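Local coordinates for protein POU domain, class 6, transcription factor 1 (Homo sapiens, PDB 3D1N) that binds gene-promoter DNA through its POU domain to regulate transcription, probably preferring a variant of the octamer motif, at residues N2-E5 with I6-F9; F13-R16 with R17-G21; G21-Q24 with T25-G28. The protein carries 2 engineered substitutions. All coordinates share one frame; numbering follows the deposited sequence.

Contact 1 (N2-E5 with I6-F9). Unlike the reference sequence in segment 2-5: Met3 (reference Leu).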
# COMPACT_ATOMS: atom_id res chain seq x y z
N ASN K 2 15.45 26.34 -16.48
CA ASN K 2 16.38 25.29 -16.06
C ASN K 2 15.63 24.06 -15.56
O ASN K 2 15.09 24.06 -14.45
CB ASN K 2 17.32 25.82 -14.98
CG ASN K 2 18.57 24.97 -14.84
OD1 ASN K 2 18.62 23.84 -15.33
ND2 ASN K 2 19.58 25.51 -14.16
N MSE K 3 15.62 23.00 -16.36
CA MSE K 3 14.67 21.90 -16.17
C MSE K 3 15.09 20.72 -15.29
O MSE K 3 14.41 20.41 -14.32
CB MSE K 3 14.14 21.40 -17.52
CG MSE K 3 13.03 22.27 -18.08
SE MSE K 3 11.86 22.96 -16.67
CE MSE K 3 11.36 21.27 -15.79
N GLU K 4 16.19 20.06 -15.64
CA GLU K 4 16.65 18.92 -14.85
C GLU K 4 17.06 19.40 -13.46
O GLU K 4 16.91 18.69 -12.47
CB GLU K 4 17.81 18.20 -15.53
CG GLU K 4 17.44 17.55 -16.85
CD GLU K 4 16.91 18.56 -17.85
OE1 GLU K 4 15.77 18.38 -18.33
OE2 GLU K 4 17.63 19.54 -18.15
N GLU K 5 17.56 20.63 -13.42
CA GLU K 5 17.89 21.30 -12.16
C GLU K 5 16.71 21.29 -11.19
O GLU K 5 16.90 21.35 -9.98
CB GLU K 5 18.33 22.74 -12.43
CG GLU K 5 19.83 22.96 -12.39
CD GLU K 5 20.28 23.56 -11.07
OE1 GLU K 5 21.42 23.27 -10.65
OE2 GLU K 5 19.50 24.33 -10.47
N ILE K 6 15.50 21.23 -11.73
CA ILE K 6 14.31 21.19 -10.90
C ILE K 6 13.53 19.89 -11.09
O ILE K 6 12.62 19.59 -10.32
CB ILE K 6 13.39 22.41 -11.14
CG1 ILE K 6 12.96 22.50 -12.60
CG2 ILE K 6 14.10 23.69 -10.72
CD1 ILE K 6 12.18 23.76 -12.93
N ARG K 7 13.89 19.11 -12.10
CA ARG K 7 13.25 17.83 -12.34
C ARG K 7 13.87 16.75 -11.46
O ARG K 7 13.23 15.76 -11.11
CB ARG K 7 13.34 17.44 -13.81
CG ARG K 7 12.85 16.03 -14.11
CD ARG K 7 12.86 15.74 -15.60
NE ARG K 7 11.77 16.41 -16.30
CZ ARG K 7 11.83 17.64 -16.80
NH1 ARG K 7 12.94 18.36 -16.68
NH2 ARG K 7 10.78 18.15 -17.43
N GLU K 8 15.14 16.95 -11.10
CA GLU K 8 15.83 15.98 -10.28
C GLU K 8 15.66 16.32 -8.81
O GLU K 8 15.64 15.43 -7.96
CB GLU K 8 17.31 15.90 -10.65
CG GLU K 8 17.96 14.59 -10.23
CD GLU K 8 17.30 13.37 -10.86
OE1 GLU K 8 17.39 12.27 -10.27
OE2 GLU K 8 16.70 13.52 -11.95
N PHE K 9 15.53 17.61 -8.50
CA PHE K 9 15.20 18.03 -7.14
C PHE K 9 13.80 17.57 -6.85
O PHE K 9 13.43 17.35 -5.70
CB PHE K 9 15.29 19.54 -6.99
CG PHE K 9 14.90 20.04 -5.62
CD1 PHE K 9 15.87 20.25 -4.65
CD2 PHE K 9 13.59 20.32 -5.30
CE1 PHE K 9 15.52 20.72 -3.39
CE2 PHE K 9 13.24 20.79 -4.04
CZ PHE K 9 14.21 20.99 -3.09
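The carbonyl oxygen Met3 O receives two amides from the next turn of chain: Ile6 N donates to it at 2.9 Å, and Arg7 N adds a second, weak bond. Ile6 N does not approach along an oxygen lone pair but sits well above the carbonyl plane, 62° out of it. At Glu4 O the i to i+4 bond is the sound one, from Glu8 N at 2.8 Å, with a weak bond from Arg7 N as well. This is the N-terminal part of helix 4-18, the first helix of the POU-specific domain, and it illustrates how side chains three and four residues apart settle over such a turn. Met3, an engineered residue present as selenomethionine, folds back at chi2 and chi3. That bend brings its CE within 3.8 Å of Ile6 CG1, its SE near Ile6 CD1, and its CE beside the guanidinium of Arg7 as well. Met3 CB lies at the edge of the same guanidinium, 3.4 Å from Arg7 NH1. Arg7 leaves with CG anti to its N (chi1 173°) and bends at chi3, which lays NH1 beside Glu4. There Glu4 OE1 forms a salt bridge 3.3 Å from Arg7 NH1; the two side chains run alongside each other, and their planes are turned only 12° from each other, though OE1 approaches the guanidinium obliquely. Ile6 and Phe9 lean on Lys61 of helix 54-73, and Phe9 packs on Leu64 too. Ile6 and Phe9 thus face the neighbouring helix, the methyl end of Met3 lies between Ile6 and Arg7, and on the more exposed side the Glu4 carboxylate probably offsets the charge of Arg7.

Contact 2 (F13-R16 with R17-G21). With nucleotides of chain C.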
# COMPACT_ATOMS: atom_id res chain seq x y z
N PHE K 13 13.65 15.03 -3.89
CA PHE K 13 12.94 15.61 -2.76
C PHE K 13 11.94 14.62 -2.18
O PHE K 13 11.87 14.45 -0.96
CB PHE K 13 12.20 16.89 -3.16
CG PHE K 13 11.36 17.45 -2.05
CD1 PHE K 13 11.89 18.34 -1.14
CD2 PHE K 13 10.03 17.07 -1.91
CE1 PHE K 13 11.12 18.86 -0.12
CE2 PHE K 13 9.25 17.58 -0.89
CZ PHE K 13 9.80 18.48 0.00
N LYS K 14 11.16 13.99 -3.05
CA LYS K 14 10.16 13.03 -2.61
C LYS K 14 10.80 11.97 -1.73
O LYS K 14 10.37 11.78 -0.58
CB LYS K 14 9.47 12.36 -3.81
CG LYS K 14 9.01 10.93 -3.53
CD LYS K 14 7.97 10.43 -4.53
CE LYS K 14 6.55 10.60 -3.99
NZ LYS K 14 5.57 9.70 -4.68
N ILE K 15 11.84 11.32 -2.26
CA ILE K 15 12.51 10.22 -1.58
C ILE K 15 13.23 10.65 -0.30
O ILE K 15 13.32 9.87 0.65
CB ILE K 15 13.50 9.47 -2.50
CG1 ILE K 15 12.96 9.37 -3.93
CG2 ILE K 15 13.80 8.07 -1.95
CD1 ILE K 15 13.82 8.53 -4.88
N ARG K 16 13.75 11.87 -0.27
CA ARG K 16 14.33 12.40 0.97
C ARG K 16 13.25 12.56 2.03
O ARG K 16 13.50 12.40 3.22
CB ARG K 16 14.99 13.75 0.73
CG ARG K 16 16.28 13.74 -0.07
CD ARG K 16 16.80 15.16 -0.19
NE ARG K 16 17.92 15.28 -1.12
CZ ARG K 16 18.60 16.41 -1.33
NH1 ARG K 16 18.27 17.52 -0.68
NH2 ARG K 16 19.60 16.42 -2.20
N ARG K 17 12.05 12.87 1.57
CA ARG K 17 10.90 13.13 2.44
C ARG K 17 10.34 11.81 2.93
O ARG K 17 9.92 11.67 4.08
CB ARG K 17 9.84 13.90 1.65
CG ARG K 17 8.84 14.67 2.51
CD ARG K 17 7.46 14.07 2.40
NE ARG K 17 7.20 13.62 1.04
CZ ARG K 17 6.21 12.80 0.72
NH1 ARG K 17 5.39 12.34 1.67
NH2 ARG K 17 6.03 12.42 -0.54
N LEU K 18 10.32 10.85 2.01
CA LEU K 18 9.95 9.48 2.31
C LEU K 18 10.97 8.88 3.27
O LEU K 18 10.62 8.37 4.34
CB LEU K 18 9.89 8.67 1.02
CG LEU K 18 8.75 9.06 0.08
CD1 LEU K 18 8.66 8.15 -1.15
CD2 LEU K 18 7.43 9.05 0.84
N SER K 19 12.24 8.96 2.89
CA SER K 19 13.32 8.44 3.72
C SER K 19 13.60 9.35 4.91
O SER K 19 14.74 9.50 5.35
CB SER K 19 14.58 8.24 2.88
OG SER K 19 14.33 7.31 1.84
N LEU K 20 12.53 9.95 5.42
CA LEU K 20 12.55 10.65 6.69
C LEU K 20 11.23 10.38 7.38
O LEU K 20 10.88 11.04 8.36
CB LEU K 20 12.74 12.15 6.47
CG LEU K 20 14.07 12.73 6.96
CD1 LEU K 20 14.75 13.53 5.85
CD2 LEU K 20 13.86 13.57 8.22
N GLY K 21 10.50 9.40 6.86
CA GLY K 21 9.21 9.03 7.40
C GLY K 21 8.32 10.24 7.56
O GLY K 21 7.89 10.58 8.67
P DA C 10 2.41 10.63 1.62
OP1 DA C 10 3.77 10.10 1.35
OP2 DA C 10 2.19 11.88 2.40
O5' DA C 10 1.72 10.69 0.19
C5' DA C 10 1.56 9.49 -0.56
C4' DA C 10 0.65 9.75 -1.76
O4' DA C 10 -0.74 9.93 -1.37
C3' DA C 10 1.00 10.99 -2.58
O3' DA C 10 1.17 10.57 -3.94
C2' DA C 10 -0.15 11.98 -2.36
C1' DA C 10 -1.31 11.03 -2.07
N9 DA C 10 -2.44 11.51 -1.25
C8 DA C 10 -2.39 12.09 0.00
N7 DA C 10 -3.59 12.37 0.51
C5 DA C 10 -4.48 11.94 -0.48
C6 DA C 10 -5.90 11.96 -0.56
N6 DA C 10 -6.70 12.44 0.42
N1 DA C 10 -6.48 11.46 -1.69
C2 DA C 10 -5.68 10.98 -2.66
N3 DA C 10 -4.34 10.90 -2.69
C4 DA C 10 -3.79 11.40 -1.56
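Leu18 crosses Lys14 with its CD1 methyl 3.7 Å from Lys14 CG, one helical turn apart, and its other methyl, CD2, rests over one face of the Arg17 guanidinium, toward the rim. The setting is the C-terminal end of helix 4-18 in the POU-specific domain, the helix that packs against the helix-turn-helix unit. Regular i to i+4 bonds continue to the last turn: Arg17 N to Phe13 O, Leu18 N to Lys14 O at 2.8 Å and in the carbonyl plane, and Ser19 N to Ile15 O. Ser19 is where the backbone leaves the helix, and its OG adds a weak bond to that same Ile15 O at 3.0 Å. Past it, Gly21 N returns to Leu18 O, and Gly21 takes a positive phi of 51°, a conformation that suits glycine. Phe13 packs on Leu68 of helix 54-73, whereas Arg17 forms a salt bridge with Glu48 of helix 41-49 and Leu18 meets Leu18 of the second subunit. Bent at chi2 and chi3, Arg17 carries its guanidinium past Lys14, whose CE lies at its edge, 3.9 Å from Arg17 NH2. Lys14 packs on one phosphate of the DNA. Arg17 NH1 donates to OP1 of DA10 of chain C at 2.8 Å, with an N-H...O angle of 155°.

Contact 3 (G21-Q24 with T25-G28). With nucleotides of chain C.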
# COMPACT_ATOMS: atom_id res chain seq x y z
N GLY K 21 10.50 9.40 6.86
CA GLY K 21 9.21 9.03 7.40
C GLY K 21 8.32 10.24 7.56
O GLY K 21 7.89 10.58 8.67
N LEU K 22 8.05 10.91 6.43
CA LEU K 22 7.29 12.16 6.45
C LEU K 22 6.18 12.24 5.40
O LEU K 22 6.39 11.88 4.23
CB LEU K 22 8.23 13.36 6.31
CG LEU K 22 8.78 13.85 7.65
CD1 LEU K 22 9.67 15.05 7.44
CD2 LEU K 22 7.64 14.18 8.62
N THR K 23 5.01 12.71 5.83
CA THR K 23 3.90 12.91 4.91
C THR K 23 4.05 14.26 4.19
O THR K 23 4.55 15.24 4.77
CB THR K 23 2.55 12.86 5.64
OG1 THR K 23 2.53 13.84 6.68
CG2 THR K 23 2.33 11.50 6.26
N GLN K 24 3.63 14.31 2.93
CA GLN K 24 3.52 15.56 2.19
C GLN K 24 2.74 16.49 3.08
O GLN K 24 3.04 17.68 3.19
CB GLN K 24 2.74 15.36 0.89
CG GLN K 24 3.37 14.38 -0.09
CD GLN K 24 2.49 14.11 -1.30
OE1 GLN K 24 1.26 14.21 -1.22
NE2 GLN K 24 3.12 13.78 -2.42
N THR K 25 1.75 15.93 3.73
CA THR K 25 0.83 16.74 4.49
C THR K 25 1.45 17.21 5.80
O THR K 25 0.86 18.00 6.52
CB THR K 25 -0.53 16.04 4.68
OG1 THR K 25 -1.25 16.65 5.76
CG2 THR K 25 -0.33 14.54 4.93
N GLN K 26 2.66 16.74 6.08
CA GLN K 26 3.43 17.28 7.20
C GLN K 26 4.31 18.40 6.71
O GLN K 26 4.32 19.49 7.28
CB GLN K 26 4.29 16.19 7.83
CG GLN K 26 3.61 15.43 8.94
CD GLN K 26 4.40 14.22 9.38
OE1 GLN K 26 4.92 13.46 8.55
NE2 GLN K 26 4.48 14.02 10.69
N VAL K 27 5.08 18.12 5.66
CA VAL K 27 5.93 19.10 5.02
C VAL K 27 5.23 20.45 4.96
O VAL K 27 5.56 21.36 5.72
CB VAL K 27 6.29 18.66 3.58
CG1 VAL K 27 7.32 19.60 2.97
CG2 VAL K 27 6.82 17.24 3.56
N GLY K 28 4.25 20.56 4.07
CA GLY K 28 3.53 21.80 3.88
C GLY K 28 2.93 22.33 5.16
O GLY K 28 2.91 23.54 5.40
P DA C 10 2.41 10.63 1.62
OP1 DA C 10 3.77 10.10 1.35
OP2 DA C 10 2.19 11.88 2.40
O5' DA C 10 1.72 10.69 0.19
C5' DA C 10 1.56 9.49 -0.56
C4' DA C 10 0.65 9.75 -1.76
O4' DA C 10 -0.74 9.93 -1.37
C3' DA C 10 1.00 10.99 -2.58
O3' DA C 10 1.17 10.57 -3.94
C2' DA C 10 -0.15 11.98 -2.36
C1' DA C 10 -1.31 11.03 -2.07
N9 DA C 10 -2.44 11.51 -1.25
C8 DA C 10 -2.39 12.09 0.00
N7 DA C 10 -3.59 12.37 0.51
C5 DA C 10 -4.48 11.94 -0.48
C6 DA C 10 -5.90 11.96 -0.56
N6 DA C 10 -6.70 12.44 0.42
N1 DA C 10 -6.48 11.46 -1.69
C2 DA C 10 -5.68 10.98 -2.66
N3 DA C 10 -4.34 10.90 -2.69
C4 DA C 10 -3.79 11.40 -1.56
P DT C 9 -0.30 8.77 7.65
OP1 DT C 9 1.12 8.59 8.05
OP2 DT C 9 -1.16 9.70 8.41
O5' DT C 9 -0.30 9.08 6.09
C5' DT C 9 0.40 8.16 5.28
C4' DT C 9 0.12 8.39 3.81
O4' DT C 9 -1.29 8.26 3.54
C3' DT C 9 0.52 9.76 3.26
O3' DT C 9 1.53 9.49 2.30
C2' DT C 9 -0.78 10.32 2.66
C1' DT C 9 -1.60 9.05 2.43
N1 DT C 9 -3.09 9.15 2.42
C2 DT C 9 -3.77 8.80 1.26
O2 DT C 9 -3.20 8.44 0.23
N3 DT C 9 -5.14 8.90 1.35
C4 DT C 9 -5.88 9.28 2.46
O4 DT C 9 -7.11 9.34 2.47
C5 DT C 9 -5.11 9.63 3.63
C7 DT C 9 -5.81 10.34 4.75
C6 DT C 9 -3.76 9.53 3.56
P DA C 11 1.54 11.62 -5.07
OP1 DA C 11 2.29 10.98 -6.18
OP2 DA C 11 2.12 12.81 -4.40
O5' DA C 11 0.06 11.85 -5.62
C5' DA C 11 -0.46 10.80 -6.44
C4' DA C 11 -1.89 11.04 -6.90
O4' DA C 11 -2.69 11.52 -5.79
C3' DA C 11 -2.06 12.07 -8.01
O3' DA C 11 -2.60 11.43 -9.15
C2' DA C 11 -2.99 13.14 -7.42
C1' DA C 11 -3.64 12.45 -6.23
N9 DA C 11 -3.90 13.26 -5.04
C8 DA C 11 -2.99 13.87 -4.20
N7 DA C 11 -3.55 14.51 -3.18
C5 DA C 11 -4.92 14.30 -3.37
C6 DA C 11 -6.06 14.70 -2.64
N6 DA C 11 -6.01 15.43 -1.53
N1 DA C 11 -7.28 14.32 -3.11
C2 DA C 11 -7.31 13.57 -4.22
N3 DA C 11 -6.32 13.13 -4.99
C4 DA C 11 -5.14 13.53 -4.50
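Gln26 starts against Thr23, its CB 3.2 Å from Thr23 OG1, and CG passes the same hydroxyl as the two side chains cross at about a right angle. Extended beyond CG (chi2 170°), the chain brings CD 3.3 Å from Thr23 OG1 and NE2 3.8 Å from Leu22 CD2. At the tip OE1 accepts Thr23 N at 2.8 Å in a nearly straight bond, with a weak one from Thr23 OG1, although the placing of OE1 is less certain. Thr23 is the N-cap of helix 24-31, the first helix of the helix-turn-helix, and the reach of Gln26 to its amide is consistent with the half of a capping box in which the N3 side chain accepts the N-cap amide. Thr23 O takes both Gln26 N and Val27 N, the latter bond, 3.1 Å long, lying nearly along the C=O axis. Thr23 CG2 rests 3.6 Å from O5' of DT9 of chain C. Next to the cap, Gln24 N donates to OP2 of DA10 of chain C at 2.9 Å, which places a phosphate at the helix N-terminus. Gln24 NE2 points to OP2 of DA11 of chain C, in a bond modelled too short to rely on.

How the contacts relate
The three contacts follow one another along the chain of a single POU-specific domain; contact 1 stands away from the DNA, whereas contacts 2 and 3 both touch it. Contact 1 lies at the N-terminal end of helix 4-18, its nearest atom about 12 Å from the nucleic acid and its centre about 17 Å from that of contact 2. Contacts 2 and 3 share Gly21, and their centres are only about 9 Å apart. Arg17 joins them: its NH1 probably hydrogen-bonds Leu22 O at 2.8 Å, and its CG packs on Val27. The phosphate of DA10 of chain C is consequently held from two sources, the Arg17 side chain on OP1 and the Gln24 backbone amide on OP2.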